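PDB 5YQ8: DNA-damage inducible protein DDI1-like protein from Leishmania major, which probably works as an aspartic protease, of which this chain is the retroviral protease-like domain, paired as a dimer. Local coordinates for residues L16-V21 against P119-N124; H100-D105 against N109-D114. All blocks are in the same frame, centred on the assembly; numbering follows the deposited sequence.

From the N terminus, strand 15-21 of the six-stranded mixed sheet comes first. Contact 1 returns the chain to it after 97 residues, through the loop that follows strand 116-119. Contact 2 is nested inside that long loop. It is a hairpin whose two segments are only three residues apart, and its strands belong to the smaller three-stranded sheet. Phe120 joins the two contacts. Its backbone N is 3.3 Å from Asn109 O, a probable hydrogen bond, and its ring atom CZ is 3.9 Å from Ile104 CG2. The larger sheet is thus tied to the smaller one, and both contacts also touch the second subunit.

Contact 1: residues L16-V21 against P119-N124; sequences LVKAFV and PFLPEN
Lys18 and Val21 of a strand face Leu121 and Phe120 of an irregular segment, with the backbones well apart: the CA atoms of Lys18 and Leu121 are 8.8 Å from each other, and those of Val21 and Phe120 are 9.3 Å. This is a retropepsin fold, and segment 16-21 is the strand that leads into Asp22, probably the catalytic aspartate. The side chains bridge the gap at two points. At the first, the CB methylene of Lys18 meets the methyl CD1 of Leu121 at 4.1 Å. CG of Lys18 sits between its backbone N and carbonyl carbon (chi1 77°), and the rest of the chain leads away from Leu121. It runs extended through chi3 and bends at chi4 (-60°), and NZ hydrogen-bonds to Leu126 O. A weak hydrogen bond joins NZ to Leu129 O as well, so the ammonium group is held by the C-terminal tail while the base of the side chain packs on Leu121. Leu121 also rests on Pro9 and Leu126.

The second point is purely apolar and buried. The methyl CG2 of Val21 comes to the edge of the Phe120 ring, near its plane. Val8 of the neighbouring strand touches the same phenylalanine. Val21 O accepts a hydrogen bond from Ser23 OG of the second subunit, as in the fireman's grip of retropepsin dimers. Val21 thus belongs both to this contact and to the dimer junction. On the Phe120 side, its CG2 lies 4.2 Å from the ring atom CE1.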
ATOM      1  N   LEU A  16      -9.894 -15.260  15.052  1.00  9.00           N
ATOM      2  CA  LEU A  16      -9.092 -15.213  13.825  1.00  8.62           C
ATOM      3  C   LEU A  16      -9.509 -14.127  12.853  1.00  8.50           C
ATOM      4  O   LEU A  16     -10.705 -14.033  12.525  1.00  7.90           O
ATOM      5  CB  LEU A  16      -9.123 -16.550  13.124  1.00  8.87           C
ATOM      6  CG  LEU A  16      -8.223 -16.738  11.927  1.00  9.33           C
ATOM      7  CD1 LEU A  16      -6.809 -16.431  12.323  1.00  9.98           C
ATOM      8  CD2 LEU A  16      -8.310 -18.164  11.413  1.00  9.79           C
ATOM      9  N   VAL A  17      -8.539 -13.309  12.398  1.00  8.12           N
ATOM     10  CA  VAL A  17      -8.829 -12.232  11.467  1.00  8.24           C
ATOM     11  C   VAL A  17      -7.748 -12.109  10.416  1.00  8.80           C
ATOM     12  O   VAL A  17      -6.558 -12.399  10.712  1.00  9.77           O
ATOM     13  CB  VAL A  17      -9.025 -10.896  12.211  1.00  8.55           C
ATOM     14  CG1 VAL A  17     -10.370 -10.842  12.955  1.00  8.69           C
ATOM     15  CG2 VAL A  17      -7.960 -10.696  13.229  1.00  8.81           C
ATOM     16  N   LYS A  18      -8.140 -11.755   9.191  1.00  8.38           N
ATOM     17  CA  LYS A  18      -7.184 -11.458   8.173  1.00  8.97           C
ATOM     18  C   LYS A  18      -7.044  -9.943   7.957  1.00  8.57           C
ATOM     19  O   LYS A  18      -8.024  -9.208   8.031  1.00  8.62           O
ATOM     20  CB  LYS A  18      -7.512 -12.158   6.866  1.00  9.77           C
ATOM     21  CG  LYS A  18      -8.626 -11.586   6.015  1.00 10.34           C
ATOM     22  CD  LYS A  18      -8.452 -12.024   4.577  1.00 10.89           C
ATOM     23  CE  LYS A  18      -9.667 -11.607   3.784  1.00 11.86           C
ATOM     24  NZ  LYS A  18     -10.959 -12.205   4.287  1.00 12.89           N
ATOM     25  N   ALA A  19      -5.808  -9.504   7.733  1.00  7.94           N
ATOM     26  CA  ALA A  19      -5.447  -8.088   7.743  1.00  7.89           C
ATOM     27  C   ALA A  19      -4.802  -7.723   6.413  1.00  7.49           C
ATOM     28  O   ALA A  19      -3.852  -8.353   6.010  1.00  7.12           O
ATOM     29  CB  ALA A  19      -4.466  -7.778   8.887  1.00  7.56           C
ATOM     30  N   PHE A  20      -5.320  -6.694   5.772  1.00  7.74           N
ATOM     31  CA  PHE A  20      -4.738  -6.119   4.538  1.00  8.19           C
ATOM     32  C   PHE A  20      -3.538  -5.216   4.796  1.00  7.98           C
ATOM     33  O   PHE A  20      -3.631  -4.358   5.654  1.00  8.19           O
ATOM     34  CB  PHE A  20      -5.798  -5.305   3.865  1.00  8.50           C
ATOM     35  CG  PHE A  20      -5.423  -4.777   2.499  1.00  8.65           C
ATOM     36  CD1 PHE A  20      -5.270  -5.639   1.435  1.00  8.81           C
ATOM     37  CD2 PHE A  20      -5.301  -3.389   2.268  1.00  8.35           C
ATOM     38  CE1 PHE A  20      -5.020  -5.143   0.164  1.00  8.46           C
ATOM     39  CE2 PHE A  20      -4.997  -2.911   1.017  1.00  8.31           C
ATOM     40  CZ  PHE A  20      -4.834  -3.789  -0.038  1.00  8.09           C
ATOM     41  N   VAL A  21      -2.452  -5.452   4.076  1.00  7.61           N
ATOM     42  CA  VAL A  21      -1.182  -4.758   4.312  1.00  7.75           C
ATOM     43  C   VAL A  21      -0.985  -3.702   3.223  1.00  7.82           C
ATOM     44  O   VAL A  21      -0.594  -4.056   2.093  1.00  8.70           O
ATOM     45  CB  VAL A  21       0.003  -5.721   4.296  1.00  7.57           C
ATOM     46  CG1 VAL A  21       1.325  -4.954   4.393  1.00  7.64           C
ATOM     47  CG2 VAL A  21      -0.123  -6.796   5.401  1.00  7.61           C
ATOM     48  N   PRO A 119       3.883 -15.472   6.141  1.00 13.25           N
ATOM     49  CA  PRO A 119       3.678 -15.490   4.707  1.00 13.80           C
ATOM     50  C   PRO A 119       2.294 -14.919   4.381  1.00 13.65           C
ATOM     51  O   PRO A 119       1.348 -15.079   5.151  1.00 14.11           O
ATOM     52  CB  PRO A 119       3.769 -16.965   4.335  1.00 13.67           C
ATOM     53  CG  PRO A 119       3.640 -17.738   5.592  1.00 13.76           C
ATOM     54  CD  PRO A 119       3.522 -16.755   6.740  1.00 14.48           C
ATOM     55  N   PHE A 120       2.240 -14.200   3.271  1.00 13.15           N
ATOM     56  CA  PHE A 120       1.020 -13.638   2.740  1.00 12.07           C
ATOM     57  C   PHE A 120       0.170 -14.781   2.320  1.00 12.40           C
ATOM     58  O   PHE A 120       0.674 -15.821   1.757  1.00 13.02           O
ATOM     59  CB  PHE A 120       1.292 -12.696   1.562  1.00 11.73           C
ATOM     60  CG  PHE A 120       2.079 -11.468   1.971  1.00 11.74           C
ATOM     61  CD1 PHE A 120       1.601 -10.610   2.965  1.00 11.03           C
ATOM     62  CD2 PHE A 120       3.335 -11.204   1.417  1.00 11.51           C
ATOM     63  CE1 PHE A 120       2.376  -9.515   3.399  1.00 11.26           C
ATOM     64  CE2 PHE A 120       4.087 -10.103   1.848  1.00 11.76           C
ATOM     65  CZ  PHE A 120       3.604  -9.258   2.842  1.00 10.87           C
ATOM     66  N   LEU A 121      -1.119 -14.587   2.562  1.00 12.32           N
ATOM     67  CA  LEU A 121      -2.070 -15.595   2.267  1.00 12.91           C
ATOM     68  C   LEU A 121      -2.148 -15.801   0.766  1.00 13.23           C
ATOM     69  O   LEU A 121      -2.085 -14.817  -0.002  1.00 13.00           O
ATOM     70  CB  LEU A 121      -3.453 -15.221   2.779  1.00 13.22           C
ATOM     71  CG  LEU A 121      -3.646 -15.058   4.279  1.00 13.18           C
ATOM     72  CD1 LEU A 121      -4.951 -14.354   4.505  1.00 12.76           C
ATOM     73  CD2 LEU A 121      -3.657 -16.403   4.983  1.00 13.26           C
ATOM     74  N   PRO A 122      -2.323 -17.076   0.343  1.00 13.75           N
ATOM     75  CA  PRO A 122      -2.499 -17.363  -1.074  1.00 13.82           C
ATOM     76  C   PRO A 122      -3.827 -16.896  -1.555  1.00 13.37           C
ATOM     77  O   PRO A 122      -4.704 -16.700  -0.772  1.00 12.37           O
ATOM     78  CB  PRO A 122      -2.391 -18.876  -1.140  1.00 13.88           C
ATOM     79  CG  PRO A 122      -2.591 -19.322   0.224  1.00 13.81           C
ATOM     80  CD  PRO A 122      -2.044 -18.298   1.101  1.00 13.28           C
ATOM     81  N   GLU A 123      -3.960 -16.693  -2.851  1.00 14.96           N
ATOM     82  CA  GLU A 123      -5.213 -16.145  -3.422  1.00 16.81           C
ATOM     83  C   GLU A 123      -6.378 -16.998  -3.034  1.00 16.65           C
ATOM     84  O   GLU A 123      -7.466 -16.468  -2.767  1.00 16.90           O
ATOM     85  CB  GLU A 123      -5.155 -16.100  -4.972  1.00 19.44           C
ATOM     86  CG  GLU A 123      -6.337 -15.408  -5.710  1.00 21.49           C
ATOM     87  CD  GLU A 123      -6.775 -14.081  -5.083  1.00 24.05           C
ATOM     88  OE1 GLU A 123      -7.969 -13.975  -4.653  1.00 28.48           O
ATOM     89  OE2 GLU A 123      -5.942 -13.145  -4.983  1.00 27.01           O
ATOM     90  N   ASN A 124      -6.207 -18.327  -3.040  1.00 15.16           N
ATOM     91  CA  ASN A 124      -7.372 -19.167  -2.745  1.00 16.18           C
ATOM     92  C   ASN A 124      -7.747 -19.163  -1.259  1.00 16.30           C
ATOM     93  O   ASN A 124      -8.798 -19.712  -0.939  1.00 16.41           O
ATOM     94  CB  ASN A 124      -7.208 -20.605  -3.275  1.00 16.77           C
ATOM     95  CG  ASN A 124      -7.189 -20.679  -4.819  1.00 16.46           C
ATOM     96  OD1 ASN A 124      -8.013 -20.065  -5.489  1.00 20.27           O
ATOM     97  ND2 ASN A 124      -6.258 -21.415  -5.370  1.00 16.50           N
TER

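Contact 2: residues H100-D105 against N109-D114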
ATOM      1  N   HIS A 100       6.033  -0.632  14.181  1.00 10.17           N
ATOM      2  CA  HIS A 100       6.659  -1.902  14.520  1.00 11.08           C
ATOM      3  C   HIS A 100       7.780  -2.317  13.555  1.00 11.61           C
ATOM      4  O   HIS A 100       8.258  -3.460  13.602  1.00 12.02           O
ATOM      5  CB  HIS A 100       5.583  -3.002  14.612  1.00 10.94           C
ATOM      6  CG  HIS A 100       4.474  -2.653  15.532  1.00 10.79           C
ATOM      7  ND1 HIS A 100       4.619  -2.649  16.899  1.00 11.35           N
ATOM      8  CD2 HIS A 100       3.216  -2.239  15.283  1.00 11.07           C
ATOM      9  CE1 HIS A 100       3.482  -2.276  17.452  1.00 11.13           C
ATOM     10  NE2 HIS A 100       2.617  -1.997  16.490  1.00 11.14           N
ATOM     11  N   GLN A 101       8.231  -1.371  12.728  1.00 12.21           N
ATOM     12  CA  GLN A 101       9.420  -1.513  11.904  1.00 12.37           C
ATOM     13  C   GLN A 101       9.341  -2.777  11.067  1.00 12.62           C
ATOM     14  O   GLN A 101      10.300  -3.525  10.962  1.00 13.94           O
ATOM     15  CB  GLN A 101      10.638  -1.534  12.811  1.00 13.04           C
ATOM     16  CG  GLN A 101      10.798  -0.283  13.667  1.00 13.38           C
ATOM     17  CD  GLN A 101      12.017  -0.364  14.519  1.00 14.48           C
ATOM     18  OE1 GLN A 101      12.700  -1.403  14.543  1.00 17.92           O
ATOM     19  NE2 GLN A 101      12.292   0.696  15.285  1.00 15.96           N
ATOM     20  N   MET A 102       8.172  -3.004  10.475  1.00 12.29           N
ATOM     21  CA  MET A 102       7.901  -4.184   9.686  1.00 12.88           C
ATOM     22  C   MET A 102       8.628  -4.128   8.352  1.00 12.36           C
ATOM     23  O   MET A 102       9.128  -3.100   7.929  1.00 11.99           O
ATOM     24  CB  MET A 102       6.365  -4.391   9.493  1.00 12.84           C
ATOM     25  CG  MET A 102       5.644  -4.648  10.792  1.00 13.32           C
ATOM     26  SD  MET A 102       3.876  -4.862  10.505  1.00 16.04           S
ATOM     27  CE  MET A 102       3.158  -4.590  12.135  1.00 15.63           C
ATOM     28  N   MET A 103       8.653  -5.283   7.697  1.00 12.84           N
ATOM     29  CA  MET A 103       9.281  -5.457   6.429  1.00 12.59           C
ATOM     30  C   MET A 103       8.292  -6.210   5.557  1.00 12.06           C
ATOM     31  O   MET A 103       7.811  -7.301   5.912  1.00 11.39           O
ATOM     32  CB  MET A 103      10.613  -6.194   6.580  1.00 14.47           C
ATOM     33  CG  MET A 103      11.702  -5.481   7.445  1.00 15.76           C
ATOM     34  SD  MET A 103      13.064  -6.501   8.125  1.00 19.57           S
ATOM     35  CE  MET A 103      13.794  -5.446   9.370  1.00 20.14           C
ATOM     36  N   ILE A 104       8.022  -5.640   4.377  1.00 11.14           N
ATOM     37  CA  ILE A 104       7.089  -6.206   3.418  1.00 11.01           C
ATOM     38  C   ILE A 104       7.961  -6.782   2.333  1.00 11.19           C
ATOM     39  O   ILE A 104       8.394  -6.070   1.389  1.00 10.40           O
ATOM     40  CB  ILE A 104       6.125  -5.170   2.862  1.00 11.43           C
ATOM     41  CG1 ILE A 104       5.354  -4.476   3.997  1.00 11.53           C
ATOM     42  CG2 ILE A 104       5.092  -5.776   1.912  1.00 11.62           C
ATOM     43  CD1 ILE A 104       4.785  -3.117   3.560  1.00 12.03           C
ATOM     44  N   ASP A 105       8.265  -8.066   2.514  1.00 12.21           N
ATOM     45  CA  ASP A 105       9.230  -8.777   1.686  1.00 13.35           C
ATOM     46  C   ASP A 105       8.501  -9.532   0.573  1.00 13.13           C
ATOM     47  O   ASP A 105       7.965 -10.582   0.802  1.00 13.34           O
ATOM     48  CB  ASP A 105      10.065  -9.711   2.554  1.00 14.02           C
ATOM     49  CG  ASP A 105      11.260 -10.267   1.829  1.00 15.87           C
ATOM     50  OD1 ASP A 105      11.365 -10.109   0.591  1.00 18.46           O
ATOM     51  OD2 ASP A 105      12.126 -10.883   2.498  1.00 19.08           O
ATOM     52  N   ASN A 109       7.808 -13.410  -0.134  1.00 15.56           N
ATOM     53  CA  ASN A 109       6.338 -13.365   0.023  1.00 14.40           C
ATOM     54  C   ASN A 109       5.904 -13.504   1.512  1.00 12.70           C
ATOM     55  O   ASN A 109       5.173 -14.374   1.857  1.00 10.65           O
ATOM     56  CB  ASN A 109       5.703 -14.442  -0.869  1.00 15.17           C
ATOM     57  CG  ASN A 109       4.180 -14.385  -0.870  1.00 16.93           C
ATOM     58  OD1 ASN A 109       3.573 -13.317  -1.075  1.00 17.61           O
ATOM     59  ND2 ASN A 109       3.544 -15.554  -0.625  1.00 17.06           N
ATOM     60  N   CYS A 110       6.414 -12.623   2.374  1.00 12.15           N
ATOM     61  CA  CYS A 110       6.223 -12.698   3.839  1.00 11.44           C
ATOM     62  C   CYS A 110       6.317 -11.330   4.466  1.00 10.89           C
ATOM     63  O   CYS A 110       6.914 -10.389   3.902  1.00 10.71           O
ATOM     64  CB  CYS A 110       7.268 -13.572   4.484  1.00 11.07           C
ATOM     65  SG  CYS A 110       8.952 -12.892   4.576  1.00 12.75           S
ATOM     66  N   LEU A 111       5.738 -11.234   5.648  1.00 10.48           N
ATOM     67  CA  LEU A 111       5.745 -10.031   6.451  1.00 10.91           C
ATOM     68  C   LEU A 111       6.617 -10.270   7.623  1.00 10.92           C
ATOM     69  O   LEU A 111       6.301 -11.142   8.450  1.00 11.95           O
ATOM     70  CB  LEU A 111       4.372  -9.685   6.938  1.00 11.02           C
ATOM     71  CG  LEU A 111       4.218  -8.372   7.724  1.00 11.18           C
ATOM     72  CD1 LEU A 111       4.476  -7.143   6.856  1.00 11.30           C
ATOM     73  CD2 LEU A 111       2.807  -8.300   8.331  1.00 11.07           C
ATOM     74  N   THR A 112       7.717  -9.535   7.657  1.00 10.37           N
ATOM     75  CA  THR A 112       8.724  -9.763   8.659  1.00 10.86           C
ATOM     76  C   THR A 112       8.620  -8.719   9.779  1.00 11.68           C
ATOM     77  O   THR A 112       8.621  -7.545   9.556  1.00 11.46           O
ATOM     78  CB  THR A 112      10.139  -9.683   8.059  1.00  9.74           C
ATOM     79  OG1 THR A 112      10.224 -10.485   6.891  1.00  9.04           O
ATOM     80  CG2 THR A 112      11.129 -10.086   9.011  1.00  9.43           C
ATOM     81  N   ILE A 113       8.457  -9.204  10.991  1.00 13.66           N
ATOM     82  CA  ILE A 113       8.455  -8.392  12.222  1.00 14.48           C
ATOM     83  C   ILE A 113       9.337  -9.147  13.225  1.00 16.05           C
ATOM     84  O   ILE A 113       9.110 -10.288  13.466  1.00 17.20           O
ATOM     85  CB  ILE A 113       7.042  -8.259  12.829  1.00 14.45           C
ATOM     86  CG1 ILE A 113       5.964  -8.041  11.740  1.00 13.83           C
ATOM     87  CG2 ILE A 113       7.053  -7.157  13.877  1.00 14.61           C
ATOM     88  CD1 ILE A 113       4.566  -8.008  12.284  1.00 13.86           C
ATOM     89  N   ASP A 114      10.333  -8.490  13.794  1.00 17.88           N
ATOM     90  CA  ASP A 114      11.343  -9.111  14.663  1.00 18.14           C
ATOM     91  C   ASP A 114      12.038 -10.193  13.856  1.00 15.78           C
ATOM     92  O   ASP A 114      12.372  -9.959  12.736  1.00 15.33           O
ATOM     93  CB  ASP A 114      10.751  -9.520  16.043  1.00 20.55           C
ATOM     94  CG  ASP A 114      11.729  -9.267  17.220  1.00 23.72           C
ATOM     95  OD1 ASP A 114      12.852  -8.752  16.978  1.00 31.76           O
ATOM     96  OD2 ASP A 114      11.401  -9.625  18.356  1.00 26.06           O
TER
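Met102 and Ile113 lie side by side and point the same way at the open end of an antiparallel beta hairpin, strands 103-105 and 110-113. Ile113 CG1 is 3.5 Å from Met102 CG, and its CD1 runs along SD and CE of the same methionine. The Met102 chain stays extended past CG (chi2 179°), which keeps it alongside. Ile104 and Leu111, a non-hydrogen-bonded pair, also lie side by side and point the same way, with Ile104 CG1 4.0 Å from Leu111 CD1. On the other face, Met103 crosses Thr112 at a slant, CB to CB at 3.8 Å. Thr112 OG1 is hydrogen-bonded to Asn117 OD1.

The backbone bonds are paired. Thr112 N gives a nearly straight bond of 2.8 Å to Met103 O, and Met103 N returns one to Thr112 O. Asp105 N to Cys110 O and Cys110 N to Asp105 O are both 3.0 Å. Asn109 and Cys110 both face Asp105 in a G1 beta bulge. The Asp105 carboxylate is gripped within the turn by His108 ND1 and Lys107 N. Strand 103-105 also pairs with a strand of the second subunit, so the sheet runs on through the dimer interface. Within the bulge, Cys110 SG packs 3.9 Å from Asp105 CB.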